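Long-range contacts in ribosome maturation protein SDO1 homolog (Methanothermobacter thermautotrophicus, PDB 2WBM), which probably takes part in ribosome maturation and binds RNA, as an archaeal member of the SBDS family: residues I29-S34 and R103-L108; F39-D44 and P98-R103; D46-F51 and E61-V66; R114-D119 and D158-V163. One frame throughout, in Å; residues are numbered along the deposited sequence. Where two conformers were deposited one is given.

Contact 1 of 4, residues I29-S34 and R103-L108; sequences IARLES and RGTIQL
R31 and T105 face each other as an antiparallel hydrogen-bonded pair, and both backbone amides are used: R31 N donates to T105 O at 2.9 Å, and T105 N to R31 O at 2.8 Å. I29 and Q107 form the next such pair, short from Q107 N to I29 O (2.8 Å) and longer in return, from I29 N to Q107 O (3.3 Å). Between them lies the non-hydrogen-bonded pair A30-I106, where A30 CB meets I106 CD1 and the CA-H groups of both residues point at carbonyl oxygens opposite. On the face of I29, R31 and Q107, Q107 CG lies 3.6 Å above the centre of the R31 guanidinium, and the amide, its plane 9° off, extends over NH1. Q107 OE1 accepts from T105 OG1 at 2.8 Å, in the carbonyl plane, while Q107 NE2 donates to a water that R31 NH2 reaches only weakly. R31 NE is taken by a salt bridge to E40 on strand 37-43. R31 NH1 and Q107 NE2, both donors, do not bond; the groups meet face to face, and with E40 holding one and T105 the other, both are likely to be restrained from turning.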
# COMPACT_ATOMS: atom_id res chain seq x y z
N ILE A 29 -12.23 -15.52 3.86
CA ILE A 29 -12.00 -16.94 3.79
C ILE A 29 -11.00 -17.26 2.69
O ILE A 29 -11.11 -16.74 1.58
CB ILE A 29 -13.35 -17.64 3.52
CG1 ILE A 29 -14.22 -17.56 4.78
CG2 ILE A 29 -13.12 -19.11 3.08
CD1 ILE A 29 -15.68 -17.90 4.54
N ALA A 30 -10.00 -18.07 3.02
CA ALA A 30 -9.16 -18.69 1.98
C ALA A 30 -9.64 -20.13 1.84
O ALA A 30 -9.78 -20.85 2.83
CB ALA A 30 -7.67 -18.63 2.36
N ARG A 31 -9.91 -20.53 0.61
CA ARG A 31 -10.55 -21.80 0.31
C ARG A 31 -9.69 -22.61 -0.66
O ARG A 31 -9.16 -22.06 -1.63
CB ARG A 31 -11.90 -21.52 -0.37
CG ARG A 31 -12.61 -22.75 -0.89
CD ARG A 31 -13.86 -22.37 -1.61
NE ARG A 31 -14.90 -21.88 -0.70
CZ ARG A 31 -16.00 -21.23 -1.09
NH1 ARG A 31 -16.25 -20.99 -2.38
NH2 ARG A 31 -16.89 -20.85 -0.17
N LEU A 32 -9.57 -23.91 -0.41
CA LEU A 32 -8.96 -24.80 -1.36
C LEU A 32 -9.87 -26.02 -1.53
O LEU A 32 -10.30 -26.61 -0.52
CB LEU A 32 -7.58 -25.24 -0.85
CG LEU A 32 -6.82 -26.21 -1.77
CD1 LEU A 32 -6.57 -25.60 -3.13
CD2 LEU A 32 -5.48 -26.58 -1.11
N GLU A 33 -10.16 -26.38 -2.78
CA GLU A 33 -10.98 -27.57 -3.08
C GLU A 33 -10.13 -28.71 -3.60
O GLU A 33 -9.31 -28.51 -4.51
CB GLU A 33 -12.05 -27.25 -4.13
CG GLU A 33 -13.05 -26.23 -3.69
CD GLU A 33 -14.28 -26.18 -4.57
OE1 GLU A 33 -14.40 -27.01 -5.50
OE2 GLU A 33 -15.13 -25.31 -4.32
N SER A 34 -10.33 -29.90 -3.05
CA SER A 34 -9.70 -31.11 -3.59
C SER A 34 -10.79 -32.14 -3.83
O SER A 34 -11.50 -32.55 -2.89
CB SER A 34 -8.64 -31.65 -2.62
OG SER A 34 -8.16 -32.92 -3.05
N ARG A 103 -2.29 -21.93 -2.79
CA ARG A 103 -2.88 -22.66 -3.91
C ARG A 103 -4.37 -22.39 -4.10
O ARG A 103 -4.94 -22.74 -5.14
CB ARG A 103 -2.69 -24.18 -3.72
CG ARG A 103 -1.24 -24.67 -3.74
CD ARG A 103 -0.61 -24.55 -5.09
NE ARG A 103 0.66 -25.26 -5.17
CZ ARG A 103 0.91 -26.30 -5.96
NH1 ARG A 103 -0.04 -26.77 -6.77
NH2 ARG A 103 2.11 -26.86 -5.96
N GLY A 104 -4.99 -21.77 -3.10
CA GLY A 104 -6.44 -21.61 -3.05
C GLY A 104 -6.94 -20.25 -3.51
O GLY A 104 -6.20 -19.49 -4.17
N THR A 105 -8.20 -19.98 -3.19
CA THR A 105 -8.87 -18.74 -3.61
C THR A 105 -9.24 -17.94 -2.37
O THR A 105 -9.14 -18.45 -1.25
CB THR A 105 -10.16 -19.05 -4.39
OG1 THR A 105 -11.02 -19.89 -3.59
CG2 THR A 105 -9.84 -19.74 -5.72
N ILE A 106 -9.68 -16.70 -2.58
CA ILE A 106 -10.15 -15.84 -1.49
C ILE A 106 -11.63 -15.59 -1.71
O ILE A 106 -12.06 -15.25 -2.82
CB ILE A 106 -9.39 -14.49 -1.48
CG1 ILE A 106 -7.90 -14.70 -1.20
CG2 ILE A 106 -10.03 -13.53 -0.47
CD1 ILE A 106 -7.56 -15.23 0.18
N GLN A 107 -12.42 -15.78 -0.66
CA GLN A 107 -13.86 -15.60 -0.73
C GLN A 107 -14.25 -14.40 0.12
O GLN A 107 -13.89 -14.35 1.32
CB GLN A 107 -14.57 -16.88 -0.25
CG GLN A 107 -14.08 -18.16 -0.95
CD GLN A 107 -14.32 -18.14 -2.46
OE1 GLN A 107 -13.46 -18.58 -3.24
NE2 GLN A 107 -15.48 -17.63 -2.88
N LEU A 108 -14.96 -13.47 -0.50
CA LEU A 108 -15.40 -12.23 0.11
C LEU A 108 -16.91 -12.17 0.15
O LEU A 108 -17.57 -12.67 -0.76
CB LEU A 108 -14.91 -11.02 -0.70
CG LEU A 108 -13.41 -10.96 -1.00
CD1 LEU A 108 -13.09 -9.73 -1.81
CD2 LEU A 108 -12.57 -11.00 0.29
O HOH W 1 -17.90 -17.69 -0.75

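Contact 2 of 4, residues F39-D44 and P98-R103; sequences FEVLVD and PVILRR
I100 meets F39 and V41 through its methyl ends. Apolar contacts carry the join: I100 CD1 lies 3.9 Å from F39 CB and 4.1 Å from V41 CG1, while I100 CG2 comes to 4.2 Å from V41 CG2. With CG1 anti to the carbonyl carbon (chi1 -64°) and the chain then extended, I100 sends CD1 out to the strand, close to the backbone of F39 as well as to its CB. At the next residue, L101 CD2 passes V43 CG1 at 4.2 Å, the two side chains running antiparallel to each other. Cut back to an alanine, position I100 would probably leave a gap between helix and strand at F39 and V41. Aromatic packing continues outside the pair, where the F39 ring meets F88 edge-to-face and F88 also touches I100. The E40 carboxylate lies on the other side of the strand, its CB directed away from the helix, paired with R31 and bonded to A73 N. Strand 39-43 and helix 98-103 run at 92° to each other, their axes 9.0 Å apart, in a helix-on-sheet layer that is part of the hydrophobic core of the SBDS N-terminal domain, an alpha+beta fold with a three-stranded antiparallel sheet.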
# COMPACT_ATOMS: atom_id res chain seq x y z
N PHE A 39 -11.81 -26.96 1.92
CA PHE A 39 -11.06 -26.70 3.14
C PHE A 39 -10.87 -25.20 3.18
O PHE A 39 -10.44 -24.58 2.18
CB PHE A 39 -9.70 -27.40 3.10
CG PHE A 39 -9.77 -28.91 3.07
CD1 PHE A 39 -9.70 -29.65 4.25
CD2 PHE A 39 -9.90 -29.59 1.85
CE1 PHE A 39 -9.74 -31.04 4.23
CE2 PHE A 39 -9.98 -30.98 1.80
CZ PHE A 39 -9.88 -31.73 2.99
N GLU A 40 -11.22 -24.60 4.31
CA GLU A 40 -11.28 -23.15 4.43
C GLU A 40 -10.65 -22.70 5.73
O GLU A 40 -10.77 -23.39 6.75
CB GLU A 40 -12.72 -22.65 4.40
CG GLU A 40 -13.41 -22.95 3.04
CD GLU A 40 -14.84 -22.49 2.95
OE1 GLU A 40 -15.41 -21.95 3.94
OE2 GLU A 40 -15.42 -22.69 1.86
N VAL A 41 -10.02 -21.53 5.68
CA VAL A 41 -9.50 -20.89 6.89
C VAL A 41 -9.93 -19.43 6.93
O VAL A 41 -10.20 -18.83 5.89
CB VAL A 41 -7.94 -21.00 6.99
CG1 VAL A 41 -7.54 -22.44 7.34
CG2 VAL A 41 -7.24 -20.51 5.68
N LEU A 42 -10.02 -18.88 8.14
CA LEU A 42 -10.42 -17.49 8.34
C LEU A 42 -9.15 -16.69 8.54
O LEU A 42 -8.35 -17.02 9.43
CB LEU A 42 -11.31 -17.36 9.57
CG LEU A 42 -12.72 -17.92 9.35
CD1 LEU A 42 -13.47 -18.06 10.68
CD2 LEU A 42 -13.46 -16.96 8.41
N VAL A 43 -8.95 -15.68 7.70
CA VAL A 43 -7.67 -14.97 7.64
C VAL A 43 -7.80 -13.45 7.56
O VAL A 43 -8.79 -12.90 7.06
CB VAL A 43 -6.77 -15.47 6.44
CG1 VAL A 43 -6.39 -16.95 6.59
CG2 VAL A 43 -7.43 -15.20 5.08
N ASP A 44 -6.77 -12.77 8.06
CA ASP A 44 -6.62 -11.33 7.88
C ASP A 44 -6.36 -11.09 6.38
O ASP A 44 -5.41 -11.66 5.84
CB ASP A 44 -5.42 -10.85 8.70
CG ASP A 44 -5.22 -9.36 8.64
OD1 ASP A 44 -5.01 -8.82 7.53
OD2 ASP A 44 -5.21 -8.72 9.72
N PRO A 98 -0.70 -22.70 4.93
CA PRO A 98 0.13 -22.13 3.84
C PRO A 98 -0.23 -22.70 2.48
O PRO A 98 -0.15 -21.97 1.48
CB PRO A 98 1.55 -22.56 4.21
CG PRO A 98 1.52 -22.72 5.70
CD PRO A 98 0.14 -23.25 6.01
N VAL A 99 -0.64 -23.97 2.43
CA VAL A 99 -1.07 -24.58 1.16
C VAL A 99 -2.39 -23.95 0.68
O VAL A 99 -2.54 -23.60 -0.50
CB VAL A 99 -1.21 -26.12 1.26
CG1 VAL A 99 -1.54 -26.72 -0.11
CG2 VAL A 99 0.11 -26.73 1.79
N ILE A 100 -3.33 -23.77 1.60
CA ILE A 100 -4.60 -23.14 1.24
C ILE A 100 -4.35 -21.72 0.74
O ILE A 100 -4.88 -21.30 -0.30
CB ILE A 100 -5.62 -23.16 2.39
CG1 ILE A 100 -6.00 -24.60 2.74
CG2 ILE A 100 -6.88 -22.37 1.98
CD1 ILE A 100 -6.97 -24.71 3.92
N LEU A 101 -3.51 -20.97 1.46
CA LEU A 101 -3.19 -19.59 1.05
C LEU A 101 -2.50 -19.49 -0.31
O LEU A 101 -2.79 -18.60 -1.13
CB LEU A 101 -2.35 -18.89 2.12
CG LEU A 101 -3.10 -18.52 3.41
CD1 LEU A 101 -2.12 -18.11 4.48
CD2 LEU A 101 -4.12 -17.41 3.14
N ARG A 102 -1.56 -20.41 -0.56
CA ARG A 102 -0.77 -20.31 -1.76
C ARG A 102 -1.43 -20.93 -2.99
O ARG A 102 -1.17 -20.48 -4.09
CB ARG A 102 0.62 -20.91 -1.53
CG ARG A 102 1.48 -20.02 -0.64
CD ARG A 102 2.66 -20.79 -0.09
NE ARG A 102 3.57 -19.93 0.67
CZ ARG A 102 4.34 -20.35 1.66
NH1 ARG A 102 4.32 -21.62 2.03
NH2 ARG A 102 5.14 -19.50 2.29
N ARG A 103 -2.29 -21.93 -2.79
CA ARG A 103 -2.88 -22.66 -3.91
C ARG A 103 -4.37 -22.39 -4.10
O ARG A 103 -4.94 -22.74 -5.14
CB ARG A 103 -2.69 -24.18 -3.72
CG ARG A 103 -1.24 -24.67 -3.74
CD ARG A 103 -0.61 -24.55 -5.09
NE ARG A 103 0.66 -25.26 -5.17
CZ ARG A 103 0.91 -26.30 -5.96
NH1 ARG A 103 -0.04 -26.77 -6.77
NH2 ARG A 103 2.11 -26.86 -5.96

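Contact 3 of 4, residues D46-F51 and E61-V66; sequences DLAAEF and EDVLAV
V63 packs against A48, L47 and F51 with its two methyls divided between them. CG1 lies anti to the backbone N (chi1 177°) and reaches the helix backbone at A48, 3.9 Å from A48 CA and 4.0 Å from A48 CB. CG2 fits between L47 and F51, 4.1 Å from both L47 CB and F51 CB, and approaches F51 CD1 obliquely; the F51 and V63 side chains lie roughly perpendicular. A48, F51 and V63 make up the tightly packed, buried part, and V43 of strand 37-43 and L101 of helix 93-103 extend it, V43 touching A48 and V63, and L101 touching A48 and F51. A glycine at V63 would probably leave A48 and F51 facing a gap where its two methyls had been.

The outer side is thinner and more exposed, and rests on one close touch. There L47 reaches over to D62, its CD1 coming 3.3 Å from D62 O and 4.2 Å from D62 CB, a purely van der Waals approach to the carbonyl end of the short helix. The D62 carboxylate turns outward, on an exposed residue. The backbone bond between V63 and D44, whose carboxylate also accepts from L47 N, ties helix 60-63 to the start of helix 45-52. The pair consists of two short consecutive helices of the SBDS N-terminal domain, packed against each other at the end of strand 37-43.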
# COMPACT_ATOMS: atom_id res chain seq x y z
N ASP A 46 -5.33 -8.47 4.62
CA ASP A 46 -4.11 -7.73 4.31
C ASP A 46 -2.90 -8.65 4.48
O ASP A 46 -2.04 -8.74 3.60
CB ASP A 46 -3.96 -6.51 5.21
CG ASP A 46 -4.99 -5.44 4.93
OD1 ASP A 46 -5.33 -5.21 3.75
OD2 ASP A 46 -5.46 -4.82 5.91
N LEU A 47 -2.86 -9.37 5.59
CA LEU A 47 -1.74 -10.26 5.86
C LEU A 47 -1.74 -11.48 4.94
O LEU A 47 -0.67 -11.92 4.52
CB LEU A 47 -1.69 -10.66 7.33
CG LEU A 47 -1.38 -9.51 8.30
CD1 LEU A 47 -1.42 -10.03 9.75
CD2 LEU A 47 -0.03 -8.83 8.01
N ALA A 48 -2.93 -11.98 4.60
CA ALA A 48 -3.07 -13.07 3.63
C ALA A 48 -2.51 -12.64 2.27
O ALA A 48 -1.80 -13.41 1.62
CB ALA A 48 -4.54 -13.53 3.50
N ALA A 49 -2.82 -11.41 1.84
CA ALA A 49 -2.30 -10.91 0.57
C ALA A 49 -0.77 -10.82 0.59
O ALA A 49 -0.11 -11.16 -0.39
CB ALA A 49 -2.92 -9.55 0.22
N GLU A 50 -0.22 -10.36 1.72
CA GLU A 50 1.23 -10.24 1.89
C GLU A 50 1.90 -11.61 1.88
O GLU A 50 2.97 -11.77 1.28
CB GLU A 50 1.59 -9.51 3.19
CG GLU A 50 1.41 -8.00 3.18
CD GLU A 50 2.24 -7.28 2.12
OE1 GLU A 50 3.37 -7.73 1.80
OE2 GLU A 50 1.76 -6.24 1.62
N PHE A 51 1.27 -12.57 2.56
CA PHE A 51 1.77 -13.95 2.65
C PHE A 51 1.91 -14.58 1.27
O PHE A 51 2.87 -15.33 1.03
CB PHE A 51 0.85 -14.80 3.52
CG PHE A 51 1.40 -16.17 3.85
CD1 PHE A 51 2.24 -16.34 4.95
CD2 PHE A 51 1.08 -17.27 3.06
CE1 PHE A 51 2.75 -17.60 5.26
CE2 PHE A 51 1.59 -18.54 3.37
CZ PHE A 51 2.42 -18.70 4.48
N GLU A 61 0.98 -17.80 11.51
CA GLU A 61 0.30 -17.58 12.79
C GLU A 61 -0.34 -16.19 12.85
O GLU A 61 -1.40 -16.02 13.43
CB GLU A 61 1.25 -17.79 13.97
CG GLU A 61 1.68 -19.24 14.13
CD GLU A 61 2.99 -19.58 13.40
OE1 GLU A 61 3.35 -18.88 12.42
OE2 GLU A 61 3.66 -20.55 13.82
N ASP A 62 0.29 -15.21 12.21
CA ASP A 62 -0.29 -13.86 12.20
C ASP A 62 -1.42 -13.71 11.17
O ASP A 62 -2.26 -12.83 11.30
CB ASP A 62 0.80 -12.82 12.02
CG ASP A 62 1.75 -12.77 13.23
OD1 ASP A 62 1.32 -13.03 14.38
OD2 ASP A 62 2.94 -12.49 13.03
N VAL A 63 -1.43 -14.57 10.16
CA VAL A 63 -2.46 -14.53 9.12
C VAL A 63 -3.81 -15.07 9.64
O VAL A 63 -4.87 -14.51 9.35
CB VAL A 63 -2.02 -15.31 7.86
CG1 VAL A 63 -3.13 -15.32 6.81
CG2 VAL A 63 -0.76 -14.70 7.26
N LEU A 64 -3.75 -16.16 10.42
CA LEU A 64 -4.97 -16.87 10.86
C LEU A 64 -5.75 -16.14 11.94
O LEU A 64 -5.18 -15.76 12.94
CB LEU A 64 -4.62 -18.27 11.36
CG LEU A 64 -4.28 -19.25 10.24
CD1 LEU A 64 -3.47 -20.41 10.80
CD2 LEU A 64 -5.56 -19.77 9.53
N ALA A 65 -7.06 -16.01 11.75
CA ALA A 65 -7.94 -15.48 12.80
C ALA A 65 -8.10 -16.49 13.97
O ALA A 65 -8.17 -16.10 15.14
CB ALA A 65 -9.31 -15.17 12.20
N VAL A 66 -8.19 -17.77 13.60
CA VAL A 66 -8.19 -18.91 14.54
C VAL A 66 -7.40 -20.02 13.86
O VAL A 66 -7.41 -20.14 12.63
CB VAL A 66 -9.63 -19.42 14.89
CG1 VAL A 66 -10.38 -18.41 15.75
CG2 VAL A 66 -10.43 -19.75 13.62

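Contact 4 of 4, residues R114-D119 and D158-V163; sequences RQMIED and DPFKTV
An Asx turn at D158 shapes the loop that leads into helix 163-174 and presents P159 to the long helix 110-131. The pyrrolidine ring lies alongside I117, the two side chains abreast: I117 CG1 is 3.8 Å from P159 CD and 3.7 Å from P159 N, and I117 CD1 also comes close to CD. On the neighbouring side of the helix, M116 CB packs 3.9 Å from P159 CB and closer still, 3.4 Å, to P159 O. The M116 chain runs out and bends at its last torsion (chi3 82°), which brings CE back over P159 O and to the edge of the F160 ring, near its plane, 4.4 Å from CD1. F160 CB is directed away from the helix; the CZ end of the ring reaches A49 and I106, and the F160 side chain also touches R52 of helix 45-52. P159 O has a polar partner as well, K120 NZ one turn further along the long helix. Within the loop, D158 OD2 takes two backbone donors, F160 N at 2.8 Å from above the carboxylate plane and K161 N at 2.9 Å on the anti side. This double grip probably fixes the turn, and with it the ring of P159 against I117. T162 then caps the next helix through OG1 to E165 N. The arrangement is that of an Asx motif followed by a helix N-cap, where the loop before helix 163-174 packs on the long helix 110-131 that runs from the N-terminal domain into helical domain II.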
# COMPACT_ATOMS: atom_id res chain seq x y z
N ARG A 114 -17.06 -4.64 -1.68
CA ARG A 114 -17.36 -3.22 -1.92
C ARG A 114 -16.42 -2.33 -1.10
O ARG A 114 -15.83 -1.38 -1.63
CB ARG A 114 -18.82 -2.87 -1.58
CG ARG A 114 -19.14 -1.39 -1.75
CD ARG A 114 -20.43 -0.98 -1.07
NE ARG A 114 -20.27 -0.83 0.38
CZ ARG A 114 -19.46 0.05 0.95
NH1 ARG A 114 -18.70 0.84 0.20
NH2 ARG A 114 -19.38 0.12 2.27
N GLN A 115 -16.30 -2.63 0.18
CA GLN A 115 -15.45 -1.85 1.08
C GLN A 115 -13.97 -1.93 0.73
O GLN A 115 -13.28 -0.91 0.76
CB GLN A 115 -15.69 -2.29 2.52
CG GLN A 115 -17.05 -1.88 3.05
CD GLN A 115 -17.08 -1.70 4.56
OE1 GLN A 115 -17.75 -2.44 5.28
NE2 GLN A 115 -16.35 -0.70 5.05
N MET A 116 -13.50 -3.13 0.38
CA MET A 116 -12.10 -3.34 0.01
C MET A 116 -11.73 -2.65 -1.30
O MET A 116 -10.65 -2.04 -1.39
CB MET A 116 -11.77 -4.84 -0.04
CG MET A 116 -11.83 -5.50 1.35
SD MET A 116 -11.89 -7.31 1.27
CE MET A 116 -10.16 -7.74 1.07
N ILE A 117 -12.59 -2.74 -2.31
CA ILE A 117 -12.34 -2.02 -3.56
C ILE A 117 -12.24 -0.52 -3.30
O ILE A 117 -11.31 0.13 -3.77
CB ILE A 117 -13.40 -2.31 -4.65
CG1 ILE A 117 -13.23 -3.76 -5.15
CG2 ILE A 117 -13.25 -1.32 -5.84
CD1 ILE A 117 -14.38 -4.22 -6.07
N GLU A 118 -13.20 0.03 -2.55
CA GLU A 118 -13.23 1.46 -2.30
C GLU A 118 -11.96 1.91 -1.56
O GLU A 118 -11.34 2.91 -1.93
CB GLU A 118 -14.49 1.86 -1.53
CG GLU A 118 -14.70 3.40 -1.37
CD GLU A 118 -14.34 4.22 -2.63
OE1 GLU A 118 -14.87 3.94 -3.74
OE2 GLU A 118 -13.51 5.15 -2.51
N ASP A 119 -11.59 1.14 -0.53
CA ASP A 119 -10.40 1.42 0.26
C ASP A 119 -9.14 1.40 -0.61
O ASP A 119 -8.32 2.34 -0.55
CB ASP A 119 -10.27 0.41 1.41
CG ASP A 119 -9.01 0.65 2.26
OD1 ASP A 119 -8.97 1.66 3.01
OD2 ASP A 119 -8.07 -0.17 2.18
N ASP A 158 -8.94 -4.25 -7.90
CA ASP A 158 -9.18 -5.54 -7.24
C ASP A 158 -9.38 -5.33 -5.75
O ASP A 158 -8.67 -4.53 -5.13
CB ASP A 158 -7.98 -6.46 -7.45
CG ASP A 158 -8.29 -7.89 -7.08
OD1 ASP A 158 -8.93 -8.57 -7.90
OD2 ASP A 158 -7.92 -8.33 -5.96
N PRO A 159 -10.32 -6.07 -5.13
CA PRO A 159 -10.51 -5.96 -3.69
C PRO A 159 -9.33 -6.50 -2.85
O PRO A 159 -9.11 -6.04 -1.73
CB PRO A 159 -11.76 -6.83 -3.43
CG PRO A 159 -11.75 -7.82 -4.59
CD PRO A 159 -11.32 -6.98 -5.75
N PHE A 160 -8.58 -7.46 -3.39
CA PHE A 160 -7.66 -8.25 -2.57
C PHE A 160 -6.17 -7.98 -2.81
O PHE A 160 -5.39 -7.91 -1.85
CB PHE A 160 -7.96 -9.75 -2.71
CG PHE A 160 -7.07 -10.64 -1.87
CD1 PHE A 160 -7.28 -10.75 -0.49
CD2 PHE A 160 -6.03 -11.37 -2.45
CE1 PHE A 160 -6.46 -11.56 0.30
CE2 PHE A 160 -5.21 -12.19 -1.67
CZ PHE A 160 -5.43 -12.29 -0.28
N LYS A 161 -5.78 -7.88 -4.08
CA LYS A 161 -4.38 -7.64 -4.44
C LYS A 161 -3.85 -6.43 -3.68
O LYS A 161 -4.56 -5.45 -3.50
CB LYS A 161 -4.26 -7.38 -5.94
CG LYS A 161 -4.55 -8.60 -6.80
CD LYS A 161 -4.31 -8.29 -8.26
CE LYS A 161 -4.80 -9.42 -9.15
NZ LYS A 161 -4.71 -9.00 -10.58
N THR A 162 -2.60 -6.51 -3.23
CA THR A 162 -2.03 -5.40 -2.46
C THR A 162 -2.03 -4.08 -3.25
O THR A 162 -1.93 -4.07 -4.49
CB THR A 162 -0.61 -5.70 -1.98
OG1 THR A 162 0.24 -5.85 -3.12
CG2 THR A 162 -0.58 -6.99 -1.13
N VAL A 163 -2.15 -2.98 -2.53
CA VAL A 163 -2.04 -1.65 -3.14
C VAL A 163 -0.73 -1.53 -3.95
O VAL A 163 -0.75 -1.05 -5.08
CB VAL A 163 -2.17 -0.53 -2.09
CG1 VAL A 163 -1.80 0.82 -2.69
CG2 VAL A 163 -3.58 -0.49 -1.55

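Overall arrangement
Contacts 1, 2 and 3 belong to the N-terminal domain, on one side of the chain's centre. Contact 1 closes the longest loop; contact 2 lies within it along the sequence, and contact 3 within contact 2. Contacts 1 and 2, centres 6 Å apart, share R103 and the antiparallel sheet ordered 37-43, 28-34, 105-107. Contact 3, centred 9 Å from contact 2, joins it through backbone bonds from L42 to A65 and D44 to V63. Contact 4 follows in sequence, 16 to 18 Å from the others between centres. F160 touches both I106 and A49, and so links contacts 1 and 3 to domain II at the interdomain junction.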